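PDB 3BIJ: uncharacterized protein GSU0716, which is of unknown function but belongs to the caspase-like C14 peptidases and may therefore act as a cysteine-type endopeptidase. Local coordinates for residues A117-F122 against V193-V198; A200-I205 against F260-P265. All blocks are in the same frame, centred on the assembly; numbering follows the deposited sequence.

Contact 1: residues A117-F122 against V193-V198; sequences ALLGKF and VDLADV
Val198 faces Gly120 with both of its methyls: CG1 lies 3.3 Å and CG2 3.5 Å from the Gly120 CA, so that the fork of the valine straddles the one position in 117-122 that has no side chain. With CG1 anti to the backbone N (chi1 176°), that branch also comes within 3.4 Å of the Leu119 O. The bare CA lets both methyls come this close. Gly120 is the second residue of a type I turn running from Leu119 to Phe122. In this caspase-like domain helix 112-119 and this turn pack against the linker that runs from helix 180-189 to strand 201-206, and no hydrogen bond crosses between the two segments. An alanine in place of Val198 would probably open a gap over the Gly120 CA and the Leu119 carbonyl, where the two methyls now sit. Further along, Leu119 and Leu195 meet through single methyls, CD1 of the former and CD2 of the latter lying 4.3 Å apart. At the other end of the contact, Val193 places CG2 3.8 Å from the Ala117 N, and Tyr116 touches the side chains of both Val193 and Leu195.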
loop_
_atom_site.group_PDB
_atom_site.type_symbol
_atom_site.label_atom_id
_atom_site.label_comp_id
_atom_site.label_asym_id
_atom_site.label_seq_id
_atom_site.Cartn_x
_atom_site.Cartn_y
_atom_site.Cartn_z
ATOM N N ALA A 117 -25.819 0.119 35.542
ATOM C CA ALA A 117 -26.738 0.133 36.684
ATOM C C ALA A 117 -27.488 -1.189 36.786
ATOM O O ALA A 117 -27.690 -1.723 37.884
ATOM C CB ALA A 117 -27.733 1.281 36.562
ATOM N N LEU A 118 -27.908 -1.714 35.640
ATOM C CA LEU A 118 -28.624 -2.982 35.607
ATOM C C LEU A 118 -27.738 -4.089 36.186
ATOM O O LEU A 118 -28.196 -4.928 36.972
ATOM C CB LEU A 118 -29.038 -3.319 34.170
ATOM C CG LEU A 118 -30.494 -3.066 33.756
ATOM C CD1 LEU A 118 -30.997 -1.769 34.337
ATOM C CD2 LEU A 118 -30.586 -3.041 32.248
ATOM N N LEU A 119 -26.462 -4.087 35.813
ATOM C CA LEU A 119 -25.545 -5.098 36.324
ATOM C C LEU A 119 -25.361 -4.957 37.834
ATOM O O LEU A 119 -25.019 -5.925 38.518
ATOM C CB LEU A 119 -24.188 -4.985 35.628
ATOM C CG LEU A 119 -24.197 -5.257 34.122
ATOM C CD1 LEU A 119 -22.792 -5.110 33.583
ATOM C CD2 LEU A 119 -24.721 -6.648 33.832
ATOM N N GLY A 120 -25.593 -3.748 38.342
ATOM C CA GLY A 120 -25.437 -3.488 39.762
ATOM C C GLY A 120 -26.607 -3.986 40.584
ATOM O O GLY A 120 -26.576 -3.938 41.814
ATOM N N LYS A 121 -27.644 -4.467 39.908
ATOM C CA LYS A 121 -28.827 -4.971 40.600
ATOM C C LYS A 121 -28.737 -6.458 40.939
ATOM O O LYS A 121 -29.669 -7.028 41.510
ATOM C CB LYS A 121 -30.086 -4.725 39.764
ATOM C CG LYS A 121 -30.507 -3.274 39.689
ATOM C CD LYS A 121 -31.727 -3.111 38.817
ATOM C CE LYS A 121 -32.088 -1.642 38.679
ATOM N NZ LYS A 121 -33.236 -1.419 37.738
ATOM N N PHE A 122 -27.618 -7.084 40.587
ATOM C CA PHE A 122 -27.426 -8.503 40.863
ATOM C C PHE A 122 -26.954 -8.749 42.290
ATOM O O PHE A 122 -26.350 -7.878 42.912
ATOM C CB PHE A 122 -26.421 -9.123 39.879
ATOM C CG PHE A 122 -26.976 -9.351 38.495
ATOM C CD1 PHE A 122 -27.056 -8.311 37.578
ATOM C CD2 PHE A 122 -27.456 -10.606 38.122
ATOM C CE1 PHE A 122 -27.604 -8.517 36.314
ATOM C CE2 PHE A 122 -28.006 -10.816 36.859
ATOM C CZ PHE A 122 -28.082 -9.772 35.959
ATOM N N VAL A 193 -22.589 5.338 37.546
ATOM C CA VAL A 193 -22.248 4.327 38.537
ATOM C C VAL A 193 -20.887 3.710 38.254
ATOM O O VAL A 193 -20.462 3.625 37.104
ATOM C CB VAL A 193 -23.301 3.217 38.575
ATOM C CG1 VAL A 193 -24.476 3.653 39.436
ATOM C CG2 VAL A 193 -23.775 2.911 37.158
ATOM N N ASP A 194 -20.219 3.272 39.314
ATOM C CA ASP A 194 -18.890 2.676 39.212
ATOM C C ASP A 194 -18.945 1.140 39.239
ATOM O O ASP A 194 -19.296 0.540 40.257
ATOM C CB ASP A 194 -18.025 3.193 40.370
ATOM C CG ASP A 194 -16.529 3.036 40.116
ATOM O OD1 ASP A 194 -16.046 3.551 39.078
ATOM O OD2 ASP A 194 -15.838 2.416 40.959
ATOM N N LEU A 195 -18.585 0.507 38.124
ATOM C CA LEU A 195 -18.603 -0.949 38.044
ATOM C C LEU A 195 -17.753 -1.637 39.108
ATOM O O LEU A 195 -17.913 -2.833 39.361
ATOM C CB LEU A 195 -18.155 -1.425 36.660
ATOM C CG LEU A 195 -19.242 -1.688 35.617
ATOM C CD1 LEU A 195 -18.579 -2.177 34.332
ATOM C CD2 LEU A 195 -20.232 -2.738 36.124
ATOM N N ALA A 196 -16.849 -0.893 39.733
ATOM C CA ALA A 196 -15.997 -1.470 40.767
ATOM C C ALA A 196 -16.658 -1.398 42.138
ATOM O O ALA A 196 -16.012 -1.627 43.160
ATOM C CB ALA A 196 -14.652 -0.755 40.803
ATOM N N ASP A 197 -17.946 -1.076 42.154
ATOM C CA ASP A 197 -18.682 -0.976 43.407
ATOM C C ASP A 197 -19.839 -1.959 43.513
ATOM O O ASP A 197 -20.302 -2.265 44.612
ATOM C CB ASP A 197 -19.205 0.447 43.595
ATOM C CG ASP A 197 -18.114 1.410 44.005
ATOM O OD1 ASP A 197 -18.414 2.618 44.182
ATOM O OD2 ASP A 197 -16.954 0.951 44.156
ATOM N N VAL A 198 -20.312 -2.435 42.368
ATOM C CA VAL A 198 -21.408 -3.386 42.330
ATOM C C VAL A 198 -21.088 -4.585 43.209
ATOM O O VAL A 198 -19.933 -4.983 43.326
ATOM C CB VAL A 198 -21.646 -3.862 40.902
ATOM C CG1 VAL A 198 -22.735 -4.932 40.879
ATOM C CG2 VAL A 198 -22.025 -2.676 40.042
#

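Contact 2: residues A200-I205 against F260-P265; sequences ASILLI and FTAGTP
Phe260 and Leu204 form an antiparallel hydrogen-bonded pair, tied by Leu204 N to Phe260 O at 2.7 Å and by Phe260 N to Leu204 O at 2.9 Å. The first of these bonds arrives nearly along the C=O axis. On the same face of the sheet the two CB atoms stand 4.2 Å apart, and the Leu204 CB lies at the edge of the Phe260 ring, near its plane. CG of Phe260 is anti to the backbone N (chi1 -170°), and the end of the side chain leads away from 201-205; the ring also packs on Arg241 of the second subunit. Ile202 and Ala262 are doubly bonded too, but with each N above the partner's carbonyl plane. The Ile202 CB rests 3.9 Å from the Ala262 CB, and its CG1 lies 3.9 Å from the Ala262 O. Leu203 and Thr261 occupy the other face, where helix 267-271 covers both. Beyond the regular ladder, Ser201 OG donates to the Thr264 O at 2.7 Å, while Gly263 takes a positive phi that favours glycine. Strand 201-206 is bonded in parallel to strand 127-133 on its other side, and such a parallel series closed by a final antiparallel strand is typical of the caspase fold.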
loop_
_atom_site.group_PDB
_atom_site.type_symbol
_atom_site.label_atom_id
_atom_site.label_comp_id
_atom_site.label_asym_id
_atom_site.label_seq_id
_atom_site.Cartn_x
_atom_site.Cartn_y
_atom_site.Cartn_z
ATOM N N ALA A 200 -22.065 -7.759 42.771
ATOM C CA ALA A 200 -21.750 -8.934 41.962
ATOM C C ALA A 200 -20.338 -8.907 41.361
ATOM O O ALA A 200 -19.723 -7.849 41.258
ATOM C CB ALA A 200 -22.784 -9.074 40.865
ATOM N N SER A 201 -19.816 -10.074 40.985
ATOM C CA SER A 201 -18.483 -10.155 40.379
ATOM C C SER A 201 -18.599 -10.045 38.866
ATOM O O SER A 201 -19.058 -10.980 38.210
ATOM C CB SER A 201 -17.801 -11.488 40.706
ATOM O OG SER A 201 -17.622 -11.663 42.094
ATOM N N ILE A 202 -18.164 -8.920 38.311
ATOM C CA ILE A 202 -18.244 -8.714 36.871
ATOM C C ILE A 202 -16.952 -9.103 36.135
ATOM O O ILE A 202 -15.846 -8.774 36.564
ATOM C CB ILE A 202 -18.553 -7.236 36.528
ATOM C CG1 ILE A 202 -19.627 -6.665 37.470
ATOM C CG2 ILE A 202 -19.050 -7.141 35.085
ATOM C CD1 ILE A 202 -21.018 -7.256 37.280
ATOM N N LEU A 203 -17.110 -9.825 35.032
ATOM C CA LEU A 203 -15.993 -10.230 34.191
ATOM C C LEU A 203 -16.482 -9.869 32.803
ATOM O O LEU A 203 -17.290 -10.583 32.198
ATOM C CB LEU A 203 -15.710 -11.733 34.289
ATOM C CG LEU A 203 -14.751 -12.329 33.246
ATOM C CD1 LEU A 203 -13.550 -11.459 33.109
ATOM C CD2 LEU A 203 -14.344 -13.742 33.625
ATOM N N LEU A 204 -16.001 -8.730 32.319
ATOM C CA LEU A 204 -16.385 -8.200 31.021
ATOM C C LEU A 204 -15.291 -8.464 29.991
ATOM O O LEU A 204 -14.171 -7.982 30.138
ATOM C CB LEU A 204 -16.611 -6.704 31.179
ATOM C CG LEU A 204 -17.797 -6.039 30.492
ATOM C CD1 LEU A 204 -18.096 -4.733 31.213
ATOM C CD2 LEU A 204 -17.512 -5.821 29.008
ATOM N N ILE A 205 -15.619 -9.239 28.960
ATOM C CA ILE A 205 -14.681 -9.556 27.888
ATOM C C ILE A 205 -15.248 -8.952 26.615
ATOM O O ILE A 205 -16.253 -9.432 26.089
ATOM C CB ILE A 205 -14.528 -11.082 27.690
ATOM C CG1 ILE A 205 -13.842 -11.712 28.909
ATOM C CG2 ILE A 205 -13.732 -11.370 26.441
ATOM C CD1 ILE A 205 -13.771 -13.238 28.894
ATOM N N PHE A 260 -11.665 -7.334 31.356
ATOM C CA PHE A 260 -11.945 -6.376 32.423
ATOM C C PHE A 260 -12.782 -6.975 33.563
ATOM O O PHE A 260 -13.811 -7.608 33.315
ATOM C CB PHE A 260 -12.693 -5.191 31.823
ATOM C CG PHE A 260 -12.846 -4.036 32.755
ATOM C CD1 PHE A 260 -11.731 -3.302 33.150
ATOM C CD2 PHE A 260 -14.101 -3.668 33.231
ATOM C CE1 PHE A 260 -11.856 -2.208 34.009
ATOM C CE2 PHE A 260 -14.245 -2.574 34.094
ATOM C CZ PHE A 260 -13.116 -1.841 34.485
ATOM N N THR A 261 -12.344 -6.764 34.806
ATOM C CA THR A 261 -13.067 -7.265 35.975
ATOM C C THR A 261 -13.545 -6.091 36.821
ATOM O O THR A 261 -12.827 -5.116 36.991
ATOM C CB THR A 261 -12.187 -8.148 36.878
ATOM O OG1 THR A 261 -11.087 -7.379 37.373
ATOM C CG2 THR A 261 -11.665 -9.354 36.117
ATOM N N ALA A 262 -14.761 -6.184 37.348
ATOM C CA ALA A 262 -15.300 -5.125 38.181
ATOM C C ALA A 262 -16.105 -5.729 39.328
ATOM O O ALA A 262 -16.277 -6.947 39.395
ATOM C CB ALA A 262 -16.171 -4.207 37.348
ATOM N N GLY A 263 -16.591 -4.883 40.235
ATOM C CA GLY A 263 -17.373 -5.379 41.356
ATOM C C GLY A 263 -16.544 -6.116 42.391
ATOM O O GLY A 263 -15.329 -5.932 42.477
ATOM N N THR A 264 -17.199 -6.953 43.187
ATOM C CA THR A 264 -16.498 -7.699 44.219
ATOM C C THR A 264 -15.596 -8.769 43.612
ATOM O O THR A 264 -16.065 -9.679 42.933
ATOM C CB THR A 264 -17.487 -8.356 45.198
ATOM O OG1 THR A 264 -18.326 -7.342 45.765
ATOM C CG2 THR A 264 -16.738 -9.061 46.323
ATOM N N PRO A 265 -14.278 -8.666 43.842
ATOM C CA PRO A 265 -13.336 -9.649 43.298
ATOM C C PRO A 265 -13.709 -11.092 43.655
ATOM O O PRO A 265 -14.180 -11.367 44.762
ATOM C CB PRO A 265 -11.997 -9.217 43.899
ATOM C CG PRO A 265 -12.387 -8.550 45.172
ATOM C CD PRO A 265 -13.591 -7.729 44.745
#

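How the contacts relate
The two contacts follow one another along the chain, with centres about 10 Å apart: the linker 193-198 of contact 1 leads into segment 200-205 of contact 2, and 117-122 precedes strand 127-133, the parallel neighbour of strand 201-206. They also touch in space. Leu195 O lies 3.0 Å from Ala262 CB, Leu195 CD1 4.1 Å from Leu204 CD1, and Phe122 CB 3.8 Å from Ala200 CB, so Leu195 serves both contacts. Contact 1 lies near the starting ends of strands 127-133 and 201-206, while contact 2 runs along most of strand 201-206. In caspase-like peptidases the catalytic residues follow the far ends of the central parallel strands, so contact 1 probably lies at the end of the sheet remote from such a site.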